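Local coordinates for uncharacterized protein (Vanderwaltozyma polyspora, PDB 5THE), which is the C-terminal lobe of a budding-yeast Argonaute, captured here with bound nucleic acid, and probably binds RNA in the course of target recognition and cleavage, at residues E98-M103 and G121-I126; L256-E261 and Y291-T296; Y302-G307 and C504-G509; L319-L324 and P371-G376. All blocks are in the same frame, centred on the assembly; numbering follows the deposited sequence.

Interaction 1 (E98-M103 and G121-I126); sequences ELDISM and GKPILI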
loop_
_atom_site.group_PDB
_atom_site.type_symbol
_atom_site.label_atom_id
_atom_site.label_comp_id
_atom_site.label_asym_id
_atom_site.label_seq_id
_atom_site.Cartn_x
_atom_site.Cartn_y
_atom_site.Cartn_z
ATOM N N GLU A 98 -19.492 8.779 25.918
ATOM C CA GLU A 98 -18.462 7.788 25.640
ATOM C C GLU A 98 -17.655 8.166 24.405
ATOM O O GLU A 98 -16.431 7.998 24.380
ATOM C CB GLU A 98 -19.085 6.403 25.493
ATOM C CG GLU A 98 -19.233 5.680 26.829
ATOM C CD GLU A 98 -19.929 4.333 26.712
ATOM O OE1 GLU A 98 -20.172 3.871 25.576
ATOM O OE2 GLU A 98 -20.237 3.737 27.767
ATOM N N LEU A 99 -18.314 8.716 23.388
ATOM C CA LEU A 99 -17.589 9.149 22.200
ATOM C C LEU A 99 -16.720 10.367 22.494
ATOM O O LEU A 99 -15.590 10.442 22.016
ATOM C CB LEU A 99 -18.565 9.431 21.060
ATOM C CG LEU A 99 -17.980 9.906 19.728
ATOM C CD1 LEU A 99 -16.883 8.954 19.239
ATOM C CD2 LEU A 99 -19.111 10.024 18.693
ATOM N N ASP A 100 -17.224 11.328 23.280
ATOM C CA ASP A 100 -16.393 12.449 23.718
ATOM C C ASP A 100 -15.149 11.966 24.449
ATOM O O ASP A 100 -14.033 12.456 24.211
ATOM C CB ASP A 100 -17.196 13.374 24.628
ATOM C CG ASP A 100 -18.251 14.130 23.878
ATOM O OD1 ASP A 100 -17.993 14.472 22.703
ATOM O OD2 ASP A 100 -19.336 14.372 24.447
ATOM N N ILE A 101 -15.333 11.019 25.365
ATOM C CA ILE A 101 -14.207 10.480 26.118
ATOM C C ILE A 101 -13.208 9.813 25.174
ATOM O O ILE A 101 -11.995 10.031 25.272
ATOM C CB ILE A 101 -14.718 9.514 27.201
ATOM C CG1 ILE A 101 -15.432 10.327 28.288
ATOM C CG2 ILE A 101 -13.575 8.692 27.772
ATOM C CD1 ILE A 101 -16.359 9.522 29.166
ATOM N N SER A 102 -13.705 9.007 24.232
ATOM C CA SER A 102 -12.806 8.320 23.307
ATOM C C SER A 102 -12.055 9.307 22.422
ATOM O O SER A 102 -10.875 9.103 22.125
ATOM C CB SER A 102 -13.587 7.327 22.450
ATOM O OG SER A 102 -13.994 6.225 23.231
ATOM N N MET A 103 -12.724 10.384 21.994
ATOM C CA MET A 103 -12.068 11.388 21.167
ATOM C C MET A 103 -10.970 12.096 21.943
ATOM O O MET A 103 -9.911 12.420 21.390
ATOM C CB MET A 103 -13.095 12.406 20.662
ATOM C CG MET A 103 -14.077 11.846 19.633
ATOM S SD MET A 103 -13.245 11.176 18.182
ATOM C CE MET A 103 -12.780 12.698 17.347
ATOM N N GLY A 121 -14.625 20.209 18.494
ATOM C CA GLY A 121 -15.889 20.148 17.787
ATOM C C GLY A 121 -16.747 18.994 18.277
ATOM O O GLY A 121 -16.274 17.855 18.340
ATOM N N LYS A 122 -17.993 19.276 18.647
ATOM C CA LYS A 122 -18.881 18.241 19.158
ATOM C C LYS A 122 -19.125 17.168 18.093
ATOM O O LYS A 122 -19.331 17.495 16.917
ATOM C CB LYS A 122 -20.213 18.862 19.585
ATOM C CG LYS A 122 -21.158 17.908 20.288
ATOM C CD LYS A 122 -20.599 17.487 21.649
ATOM C CE LYS A 122 -21.541 16.512 22.357
ATOM N NZ LYS A 122 -20.996 16.016 23.656
ATOM N N PRO A 123 -19.107 15.885 18.465
ATOM C CA PRO A 123 -19.455 14.829 17.503
ATOM C C PRO A 123 -20.861 14.995 16.941
ATOM O O PRO A 123 -21.789 15.428 17.626
ATOM C CB PRO A 123 -19.342 13.543 18.334
ATOM C CG PRO A 123 -18.314 13.870 19.367
ATOM C CD PRO A 123 -18.552 15.333 19.711
ATOM N N ILE A 124 -21.014 14.619 15.679
ATOM C CA ILE A 124 -22.266 14.788 14.951
ATOM C C ILE A 124 -22.871 13.421 14.684
ATOM O O ILE A 124 -22.185 12.512 14.198
ATOM C CB ILE A 124 -22.044 15.553 13.642
ATOM C CG1 ILE A 124 -21.593 16.979 13.960
ATOM C CG2 ILE A 124 -23.300 15.502 12.786
ATOM C CD1 ILE A 124 -21.185 17.744 12.749
ATOM N N LEU A 125 -24.155 13.281 14.988
ATOM C CA LEU A 125 -24.883 12.040 14.795
ATOM C C LEU A 125 -25.640 12.096 13.475
ATOM O O LEU A 125 -26.374 13.054 13.214
ATOM C CB LEU A 125 -25.849 11.792 15.958
ATOM C CG LEU A 125 -26.763 10.569 15.815
ATOM C CD1 LEU A 125 -25.946 9.296 15.765
ATOM C CD2 LEU A 125 -27.775 10.487 16.964
ATOM N N ILE A 126 -25.454 11.078 12.644
ATOM C CA ILE A 126 -26.169 10.958 11.375
ATOM C C ILE A 126 -26.964 9.658 11.380
ATOM O O ILE A 126 -26.387 8.563 11.451
ATOM C CB ILE A 126 -25.211 11.018 10.177
ATOM C CG1 ILE A 126 -24.614 12.425 10.075
ATOM C CG2 ILE A 126 -25.928 10.598 8.902
ATOM C CD1 ILE A 126 -24.182 12.818 8.699
#
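Leu99 and Pro123 form the tight, inner half of this contact. Leu99 CD2 lies 3.5 Å from Pro123 CB, and the two side chains lie alongside one another, pointing opposite ways, CG of the leucine also reaching the ring. The anti setting of CG to the backbone N (chi1 180°) carries CD2 to the proline ring; Leu99 also touches Trp220 and Val190. A branched aliphatic chain and a rigid apolar ring suit a place where helix 95-111 packs beside the approach to strand 124-127, a member of a parallel sheet consistent with the Rossmann-like MID domain.

The outer half is polar and more open. Exposed Lys122 starts away from the helix, but a bend at chi2 (67°) brings NZ back across Asp100 at about a right angle, making a salt bridge with OD2; its 2.5 Å length is doubtfully short. The other oxygen, Asp100 OD1, sits 3.2 Å from Pro123 CD. Replacing Asp100 by an alanine is likely to leave Lys122 NZ without this mate and to open a gap beside Pro123 CD. Since Glu96 OE2 also pairs with NZ, one ammonium group probably offsets two carboxylates on neighbouring turns of the helix.

Interaction 2 (L256-E261 and Y291-T296); sequences LLIDKE and YDDKFT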
loop_
_atom_site.group_PDB
_atom_site.type_symbol
_atom_site.label_atom_id
_atom_site.label_comp_id
_atom_site.label_asym_id
_atom_site.label_seq_id
_atom_site.Cartn_x
_atom_site.Cartn_y
_atom_site.Cartn_z
ATOM N N LEU A 256 20.105 2.509 -1.961
ATOM C CA LEU A 256 19.816 1.422 -2.882
ATOM C C LEU A 256 18.829 1.842 -3.958
ATOM O O LEU A 256 18.883 1.344 -5.085
ATOM C CB LEU A 256 19.264 0.236 -2.098
ATOM C CG LEU A 256 19.497 -1.131 -2.725
ATOM C CD1 LEU A 256 20.979 -1.475 -2.726
ATOM C CD2 LEU A 256 18.690 -2.158 -1.957
ATOM N N LEU A 257 17.917 2.755 -3.635
ATOM C CA LEU A 257 16.893 3.180 -4.576
ATOM C C LEU A 257 17.175 4.565 -5.144
ATOM O O LEU A 257 16.245 5.254 -5.574
ATOM C CB LEU A 257 15.520 3.133 -3.903
ATOM C CG LEU A 257 14.947 1.714 -3.752
ATOM C CD1 LEU A 257 13.739 1.695 -2.842
ATOM C CD2 LEU A 257 14.589 1.171 -5.128
ATOM N N ILE A 258 18.437 4.988 -5.151
ATOM C CA ILE A 258 18.831 6.271 -5.720
ATOM C C ILE A 258 19.786 6.015 -6.876
ATOM O O ILE A 258 20.759 5.262 -6.741
ATOM C CB ILE A 258 19.455 7.196 -4.659
ATOM C CG1 ILE A 258 18.370 7.599 -3.646
ATOM C CG2 ILE A 258 20.071 8.455 -5.302
ATOM C CD1 ILE A 258 18.874 8.480 -2.537
ATOM N N ASP A 259 19.474 6.601 -8.024
ATOM C CA ASP A 259 20.344 6.505 -9.189
ATOM C C ASP A 259 21.606 7.306 -8.898
ATOM O O ASP A 259 21.546 8.528 -8.766
ATOM C CB ASP A 259 19.610 7.046 -10.409
ATOM C CG ASP A 259 20.417 6.944 -11.696
ATOM O OD1 ASP A 259 21.658 6.790 -11.647
ATOM O OD2 ASP A 259 19.783 7.033 -12.777
ATOM N N LYS A 260 22.748 6.623 -8.803
ATOM C CA LYS A 260 23.987 7.300 -8.434
ATOM C C LYS A 260 24.418 8.320 -9.475
ATOM O O LYS A 260 24.994 9.349 -9.117
ATOM C CB LYS A 260 25.110 6.287 -8.209
ATOM C CG LYS A 260 24.824 5.278 -7.107
ATOM C CD LYS A 260 24.175 5.942 -5.893
ATOM C CE LYS A 260 23.863 4.936 -4.784
ATOM N NZ LYS A 260 22.967 3.829 -5.236
ATOM N N GLU A 261 24.146 8.070 -10.761
ATOM C CA GLU A 261 24.659 8.977 -11.790
ATOM C C GLU A 261 23.947 10.326 -11.757
ATOM O O GLU A 261 24.581 11.374 -11.930
ATOM C CB GLU A 261 24.534 8.332 -13.170
ATOM C CG GLU A 261 25.304 7.008 -13.329
ATOM C CD GLU A 261 26.798 7.102 -13.061
ATOM O OE1 GLU A 261 27.479 7.889 -13.738
ATOM O OE2 GLU A 261 27.295 6.380 -12.168
ATOM N N TYR A 291 7.508 9.445 -4.959
ATOM C CA TYR A 291 7.944 10.717 -5.513
ATOM C C TYR A 291 9.194 11.314 -4.891
ATOM O O TYR A 291 9.581 12.406 -5.312
ATOM C CB TYR A 291 6.811 11.760 -5.455
ATOM C CG TYR A 291 6.253 12.108 -4.087
ATOM C CD1 TYR A 291 7.061 12.635 -3.079
ATOM C CD2 TYR A 291 4.904 11.974 -3.829
ATOM C CE1 TYR A 291 6.528 12.987 -1.851
ATOM C CE2 TYR A 291 4.368 12.334 -2.611
ATOM C CZ TYR A 291 5.182 12.834 -1.631
ATOM O OH TYR A 291 4.630 13.168 -0.422
ATOM N N ASP A 292 9.843 10.664 -3.925
ATOM C CA ASP A 292 11.123 11.183 -3.461
ATOM C C ASP A 292 11.976 10.025 -2.950
ATOM O O ASP A 292 11.658 8.849 -3.161
ATOM C CB ASP A 292 10.935 12.297 -2.420
ATOM C CG ASP A 292 10.267 11.830 -1.136
ATOM O OD1 ASP A 292 10.188 10.616 -0.863
ATOM O OD2 ASP A 292 9.816 12.717 -0.379
ATOM N N ASP A 293 13.062 10.365 -2.266
ATOM C CA ASP A 293 14.006 9.368 -1.789
ATOM C C ASP A 293 13.622 8.789 -0.431
ATOM O O ASP A 293 14.397 8.023 0.138
ATOM C CB ASP A 293 15.426 9.960 -1.758
ATOM C CG ASP A 293 15.582 11.119 -0.773
ATOM O OD1 ASP A 293 14.590 11.570 -0.168
ATOM O OD2 ASP A 293 16.726 11.590 -0.618
ATOM N N LYS A 294 12.443 9.117 0.091
ATOM C CA LYS A 294 11.974 8.505 1.332
ATOM C C LYS A 294 10.979 7.370 1.110
ATOM O O LYS A 294 10.870 6.487 1.965
ATOM C CB LYS A 294 11.345 9.569 2.243
ATOM C CG LYS A 294 12.284 10.712 2.591
ATOM C CD LYS A 294 13.617 10.163 3.124
ATOM C CE LYS A 294 14.611 11.280 3.449
ATOM N NZ LYS A 294 15.887 10.696 3.981
ATOM N N PHE A 295 10.237 7.384 -0.007
ATOM C CA PHE A 295 9.343 6.285 -0.403
ATOM C C PHE A 295 8.237 6.051 0.620
ATOM O O PHE A 295 7.735 4.939 0.803
ATOM C CB PHE A 295 10.138 5.013 -0.672
ATOM C CG PHE A 295 11.220 5.226 -1.674
ATOM C CD1 PHE A 295 10.929 5.207 -3.035
ATOM C CD2 PHE A 295 12.512 5.524 -1.256
ATOM C CE1 PHE A 295 11.925 5.432 -3.969
ATOM C CE2 PHE A 295 13.534 5.776 -2.184
ATOM C CZ PHE A 295 13.251 5.730 -3.536
ATOM N N THR A 296 7.836 7.129 1.245
ATOM C CA THR A 296 6.850 7.149 2.306
ATOM C C THR A 296 5.448 7.425 1.786
ATOM O O THR A 296 4.455 7.101 2.458
ATOM C CB THR A 296 7.315 8.222 3.294
ATOM O OG1 THR A 296 8.110 7.605 4.328
ATOM C CG2 THR A 296 6.184 8.981 3.835
#
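Leu257 meets Phe295 through apolar contact of two kinds. Its CG, anti to the carbonyl carbon (chi1 -76°), brings CD1 over the face of the phenyl ring, 4.1 Å from the centroid and only 9° off the ring normal, a CH-pi contact in which a methyl sits above the centre of the ring. Its CB lies on the same side but displaced outward, nearest Phe295 CZ at 3.5 Å and slightly farther from CE2. Leucine suits the place because one short branched chain can lay both CB and a methyl on the same side of the ring. Beside this pair, Ile258 CD1 touches Asp293 CB at 3.8 Å: the end of the extended isoleucine rests on the aliphatic carbon of the aspartate.

The contact lies in the RNase H-like fold of the Piwi domain, where the short, weakly bonded strand 258-259 pairs with strand 264-274 and the loop 291-296 joins strands 282-289 and 300-305. Pro265 and Val268 of strand 264-274 also touch Phe295.

Polar bonds shape each segment from within. Asp292 OD1 accepts from Lys294 N at 2.9 Å, from above the carboxylate plane, closing an Asx turn; Phe295 N adds a weak bond to the same oxygen. This tight turn carries Asp292 O across the second face of the Phe295 ring, opposite Leu257. Asp259 OD1 makes another Asx turn with Glu261 N, and Lys260 NZ folds back to Ile258 O at 3.0 Å.

Interaction 3 (Y302-G307 and C504-G509); sequences YMLQDG and CFFKAG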
loop_
_atom_site.group_PDB
_atom_site.type_symbol
_atom_site.label_atom_id
_atom_site.label_comp_id
_atom_site.label_asym_id
_atom_site.label_seq_id
_atom_site.Cartn_x
_atom_site.Cartn_y
_atom_site.Cartn_z
ATOM N N TYR A 302 -6.418 5.250 -10.639
ATOM C CA TYR A 302 -7.083 4.029 -11.067
ATOM C C TYR A 302 -7.834 4.309 -12.367
ATOM O O TYR A 302 -8.104 5.459 -12.713
ATOM C CB TYR A 302 -8.064 3.499 -10.003
ATOM C CG TYR A 302 -9.082 4.536 -9.627
ATOM C CD1 TYR A 302 -10.176 4.806 -10.458
ATOM C CD2 TYR A 302 -8.944 5.268 -8.459
ATOM C CE1 TYR A 302 -11.095 5.788 -10.129
ATOM C CE2 TYR A 302 -9.857 6.244 -8.123
ATOM C CZ TYR A 302 -10.925 6.503 -8.952
ATOM O OH TYR A 302 -11.818 7.486 -8.584
ATOM N N MET A 303 -8.189 3.243 -13.076
ATOM C CA MET A 303 -9.048 3.380 -14.241
ATOM C C MET A 303 -9.820 2.085 -14.438
ATOM O O MET A 303 -9.415 1.015 -13.970
ATOM C CB MET A 303 -8.250 3.715 -15.505
ATOM C CG MET A 303 -7.262 2.635 -15.878
ATOM S SD MET A 303 -6.308 3.143 -17.311
ATOM C CE MET A 303 -5.240 1.752 -17.491
ATOM N N LEU A 304 -10.952 2.206 -15.115
ATOM C CA LEU A 304 -11.741 1.044 -15.491
ATOM C C LEU A 304 -11.102 0.399 -16.712
ATOM O O LEU A 304 -10.755 1.095 -17.668
ATOM C CB LEU A 304 -13.178 1.463 -15.799
ATOM C CG LEU A 304 -14.184 0.321 -15.867
ATOM C CD1 LEU A 304 -14.322 -0.342 -14.503
ATOM C CD2 LEU A 304 -15.528 0.835 -16.355
ATOM N N GLN A 305 -10.925 -0.920 -16.674
ATOM C CA GLN A 305 -10.394 -1.628 -17.832
ATOM C C GLN A 305 -11.434 -1.669 -18.949
ATOM O O GLN A 305 -12.593 -1.282 -18.778
ATOM C CB GLN A 305 -9.984 -3.048 -17.455
ATOM C CG GLN A 305 -8.789 -3.128 -16.523
ATOM C CD GLN A 305 -7.492 -3.250 -17.288
ATOM O OE1 GLN A 305 -6.936 -2.253 -17.757
ATOM N NE2 GLN A 305 -7.006 -4.477 -17.432
ATOM N N ASP A 306 -11.018 -2.214 -20.098
ATOM C CA ASP A 306 -11.842 -2.222 -21.302
ATOM C C ASP A 306 -12.899 -3.316 -21.309
ATOM O O ASP A 306 -13.899 -3.176 -22.015
ATOM C CB ASP A 306 -10.953 -2.373 -22.537
ATOM C CG ASP A 306 -10.188 -1.107 -22.858
ATOM O OD1 ASP A 306 -10.689 -0.017 -22.526
ATOM O OD2 ASP A 306 -9.088 -1.198 -23.443
ATOM N N GLY A 307 -12.705 -4.398 -20.556
ATOM C CA GLY A 307 -13.638 -5.500 -20.555
ATOM C C GLY A 307 -13.567 -6.306 -19.275
ATOM O O GLY A 307 -12.715 -6.068 -18.409
ATOM N N CYS A 504 -14.838 0.026 -4.257
ATOM C CA CYS A 504 -15.837 0.740 -3.455
ATOM C C CYS A 504 -16.563 1.790 -4.282
ATOM O O CYS A 504 -17.798 1.878 -4.256
ATOM C CB CYS A 504 -15.179 1.420 -2.252
ATOM S SG CYS A 504 -14.452 0.305 -1.066
ATOM N N PHE A 505 -15.802 2.622 -5.004
ATOM C CA PHE A 505 -16.416 3.683 -5.793
ATOM C C PHE A 505 -17.320 3.096 -6.868
ATOM O O PHE A 505 -18.444 3.567 -7.073
ATOM C CB PHE A 505 -15.344 4.561 -6.443
ATOM C CG PHE A 505 -14.424 5.244 -5.472
ATOM C CD1 PHE A 505 -14.824 5.519 -4.175
ATOM C CD2 PHE A 505 -13.148 5.622 -5.878
ATOM C CE1 PHE A 505 -13.964 6.162 -3.288
ATOM C CE2 PHE A 505 -12.282 6.272 -5.004
ATOM C CZ PHE A 505 -12.696 6.544 -3.707
ATOM N N PHE A 506 -16.834 2.068 -7.577
ATOM C CA PHE A 506 -17.633 1.441 -8.625
ATOM C C PHE A 506 -18.934 0.895 -8.053
ATOM O O PHE A 506 -20.023 1.141 -8.595
ATOM C CB PHE A 506 -16.828 0.326 -9.293
ATOM C CG PHE A 506 -17.555 -0.369 -10.423
ATOM C CD1 PHE A 506 -18.521 -1.331 -10.166
ATOM C CD2 PHE A 506 -17.246 -0.077 -11.737
ATOM C CE1 PHE A 506 -19.178 -1.968 -11.195
ATOM C CE2 PHE A 506 -17.899 -0.716 -12.771
ATOM C CZ PHE A 506 -18.865 -1.658 -12.499
ATOM N N LYS A 507 -18.831 0.181 -6.930
ATOM C CA LYS A 507 -19.987 -0.470 -6.322
ATOM C C LYS A 507 -20.984 0.537 -5.757
ATOM O O LYS A 507 -22.200 0.312 -5.827
ATOM C CB LYS A 507 -19.519 -1.436 -5.231
ATOM C CG LYS A 507 -18.941 -2.735 -5.773
ATOM C CD LYS A 507 -18.240 -3.548 -4.673
ATOM C CE LYS A 507 -19.121 -3.742 -3.451
ATOM N NZ LYS A 507 -20.219 -4.710 -3.696
ATOM N N ALA A 508 -20.504 1.638 -5.173
ATOM C CA ALA A 508 -21.422 2.601 -4.566
ATOM C C ALA A 508 -22.312 3.294 -5.594
ATOM O O ALA A 508 -23.374 3.809 -5.231
ATOM C CB ALA A 508 -20.650 3.658 -3.779
ATOM N N GLY A 509 -21.901 3.331 -6.854
ATOM C CA GLY A 509 -22.679 4.021 -7.864
ATOM C C GLY A 509 -23.318 3.076 -8.857
ATOM O O GLY A 509 -24.019 3.507 -9.776
#
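Tyr302 and Phe505 join strand 300-305 of the RNase H-like Piwi fold to the long helix 490-515. From CB, which points toward the helix, the tyrosine leaves its backbone with CG between the N and the carbonyl carbon (chi1 56°), and the ring then reaches across to Phe505. Farther out, CE2 comes to the edge of the phenyl ring, in its plane, 4.0 Å from Phe505 CE2. Next, CZ approaches Phe505 CD2 at 3.9 Å. At the tip, OH lies 3.5 Å from that same CD2, while its polar need is met by a hydrogen bond to Pro536 O. The ring planes meet obliquely at 57°. Leu498 and Ala502, a turn or two back along the helix, also touch the tyrosine, so its long flat body fills a buried apolar site and its hydroxyl satisfies a carbonyl at the far end. A leucine here would probably leave Pro536 O without that mate and open a gap beside Phe505.

Two residues along the strand, Leu304 makes a second apolar contact with the helix. Its CG lies anti to the backbone N (chi1 -165°), which sends CD1 to the Phe506 ring, 4.0 Å from CE2.

Interaction 4 (L319-L324 and P371-G376); sequences LMLNRL and PQLNGG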
loop_
_atom_site.group_PDB
_atom_site.type_symbol
_atom_site.label_atom_id
_atom_site.label_comp_id
_atom_site.label_asym_id
_atom_site.label_seq_id
_atom_site.Cartn_x
_atom_site.Cartn_y
_atom_site.Cartn_z
ATOM N N LEU A 319 -1.703 6.290 -17.079
ATOM C CA LEU A 319 -1.589 6.612 -15.657
ATOM C C LEU A 319 -0.204 7.115 -15.264
ATOM O O LEU A 319 -0.012 7.510 -14.105
ATOM C CB LEU A 319 -1.946 5.383 -14.819
ATOM C CG LEU A 319 -3.296 4.737 -15.131
ATOM C CD1 LEU A 319 -3.583 3.585 -14.192
ATOM C CD2 LEU A 319 -4.389 5.777 -15.043
ATOM N N MET A 320 0.762 7.119 -16.183
ATOM C CA MET A 320 2.100 7.564 -15.829
ATOM C C MET A 320 2.190 9.074 -15.676
ATOM O O MET A 320 3.075 9.546 -14.962
ATOM C CB MET A 320 3.110 7.084 -16.871
ATOM C CG MET A 320 3.446 5.608 -16.759
ATOM S SD MET A 320 4.373 5.211 -15.246
ATOM C CE MET A 320 5.811 6.294 -15.351
ATOM N N LEU A 321 1.291 9.834 -16.310
ATOM C CA LEU A 321 1.449 11.285 -16.369
ATOM C C LEU A 321 1.524 11.892 -14.971
ATOM O O LEU A 321 2.425 12.690 -14.672
ATOM C CB LEU A 321 0.309 11.915 -17.171
ATOM C CG LEU A 321 0.240 13.451 -17.221
ATOM C CD1 LEU A 321 1.555 14.074 -17.700
ATOM C CD2 LEU A 321 -0.914 13.927 -18.086
ATOM N N ASN A 322 0.598 11.508 -14.096
ATOM C CA ASN A 322 0.618 12.025 -12.730
ATOM C C ASN A 322 1.795 11.494 -11.931
ATOM O O ASN A 322 2.315 12.205 -11.066
ATOM C CB ASN A 322 -0.689 11.687 -12.014
ATOM C CG ASN A 322 -1.836 12.513 -12.518
ATOM O OD1 ASN A 322 -1.620 13.580 -13.080
ATOM N ND2 ASN A 322 -3.059 12.025 -12.337
ATOM N N ARG A 323 2.211 10.245 -12.162
ATOM C CA ARG A 323 3.421 9.770 -11.493
ATOM C C ARG A 323 4.589 10.695 -11.799
ATOM O O ARG A 323 5.364 11.051 -10.904
ATOM C CB ARG A 323 3.761 8.338 -11.914
ATOM C CG ARG A 323 2.552 7.408 -12.076
ATOM C CD ARG A 323 2.072 6.860 -10.746
ATOM N NE ARG A 323 1.483 7.866 -9.861
ATOM C CZ ARG A 323 0.291 8.415 -10.066
ATOM N NH1 ARG A 323 -0.409 8.074 -11.138
ATOM N NH2 ARG A 323 -0.195 9.308 -9.213
ATOM N N LEU A 324 4.713 11.116 -13.061
ATOM C CA LEU A 324 5.820 11.994 -13.436
ATOM C C LEU A 324 5.637 13.392 -12.864
ATOM O O LEU A 324 6.590 13.983 -12.347
ATOM C CB LEU A 324 5.946 12.059 -14.955
ATOM C CG LEU A 324 6.348 10.774 -15.682
ATOM C CD1 LEU A 324 6.380 11.015 -17.183
ATOM C CD2 LEU A 324 7.688 10.320 -15.185
ATOM N N PRO A 371 8.716 15.006 -22.419
ATOM C CA PRO A 371 8.964 16.294 -23.092
ATOM C C PRO A 371 7.938 17.354 -22.761
ATOM O O PRO A 371 8.291 18.539 -22.739
ATOM C CB PRO A 371 8.933 15.927 -24.581
ATOM C CG PRO A 371 9.340 14.484 -24.595
ATOM C CD PRO A 371 8.669 13.894 -23.382
ATOM N N GLN A 372 6.678 16.969 -22.500
ATOM C CA GLN A 372 5.688 17.950 -22.072
ATOM C C GLN A 372 6.065 18.574 -20.732
ATOM O O GLN A 372 5.688 19.716 -20.456
ATOM C CB GLN A 372 4.304 17.303 -21.982
ATOM C CG GLN A 372 3.820 16.643 -23.269
ATOM C CD GLN A 372 2.531 15.856 -23.069
ATOM O OE1 GLN A 372 2.040 15.721 -21.950
ATOM N NE2 GLN A 372 1.984 15.331 -24.156
ATOM N N LEU A 373 6.814 17.853 -19.899
ATOM C CA LEU A 373 7.113 18.307 -18.546
ATOM C C LEU A 373 8.527 18.850 -18.364
ATOM O O LEU A 373 8.740 19.662 -17.462
ATOM C CB LEU A 373 6.905 17.160 -17.545
ATOM C CG LEU A 373 5.540 16.482 -17.486
ATOM C CD1 LEU A 373 5.608 15.251 -16.587
ATOM C CD2 LEU A 373 4.507 17.462 -16.964
ATOM N N ASN A 374 9.507 18.417 -19.161
ATOM C CA ASN A 374 10.904 18.782 -18.930
ATOM C C ASN A 374 11.377 19.918 -19.837
ATOM O O ASN A 374 12.592 20.150 -19.953
ATOM C CB ASN A 374 11.815 17.550 -19.095
ATOM C CG ASN A 374 11.784 16.975 -20.519
ATOM O OD1 ASN A 374 11.315 17.623 -21.448
ATOM N ND2 ASN A 374 12.279 15.759 -20.682
ATOM N N GLY A 375 10.451 20.604 -20.505
ATOM C CA GLY A 375 10.798 21.678 -21.408
ATOM C C GLY A 375 11.077 21.248 -22.833
ATOM O O GLY A 375 11.653 22.037 -23.595
ATOM N N GLY A 376 10.708 20.019 -23.202
ATOM C CA GLY A 376 10.809 19.538 -24.561
ATOM C C GLY A 376 12.009 18.666 -24.873
ATOM O O GLY A 376 12.460 18.652 -26.021
#
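The backbone N of Leu324 donates to Met320 O at 3.0 Å, a helical bond of the residue that comes nearest Leu373. Leu324 CB lies 3.6 Å from Leu373 CD1. The touching atom is CB because CG swings beside the backbone N (chi1 -66°), and the side chain also touches Val366, Phe369, Pro336 and Tyr379. One turn earlier, Leu321 CD1 reaches the same methyl of Leu373 at a looser 4.4 Å. A single leucine tip is thus received between two leucines spaced three apart on one helical side, where flexible aliphatic chains can mould to each other without polar atoms to satisfy.

In the RNase H-like Piwi fold this joins helix 320-329 to the C-terminal end of helix 351-373. The first helix also rests on strands 264-274 and 282-289 through Met320 and Arg323.

Beyond Leu373 the second helix stops. Asn374 leaves helical geometry, and Gly375 and Gly376 follow with positive phi angles, 88° and 100°, at which a side-chain carbon would collide with the carbonyl O of the residue before. Gly376 N folds back to make weak bonds with Pro371 O and with Asn374 OD1, at 2.9 and 3.0 Å. At the other segment, Arg323 NH1 gives a weak bond to Leu319 O; its salt bridge to Asp301 OD2, an oxygen that Asn322 ND2 also holds, ties this helix to strand 300-305.

How the interactions relate
Interaction 1 comes first along the chain and stands apart, beside the parallel sheet that includes strands 77-85 and 124-127; its centre is 34 to 45 Å from the others. Interactions 2, 3 and 4 all lie within the Piwi domain. Interaction 2 precedes the other two and flanks strand 264-274. Interaction 3 joins strand 300-305 to helix 490-515, far apart in sequence, and interaction 4 lies between its two segments along the chain. Those two touch where Met303 SD meets Leu319 CD2 at 4.0 Å. Interactions 2 and 4 have centres 18 Å apart without touching. Together the last three attach loop and helices around strands of one RNase H-like core.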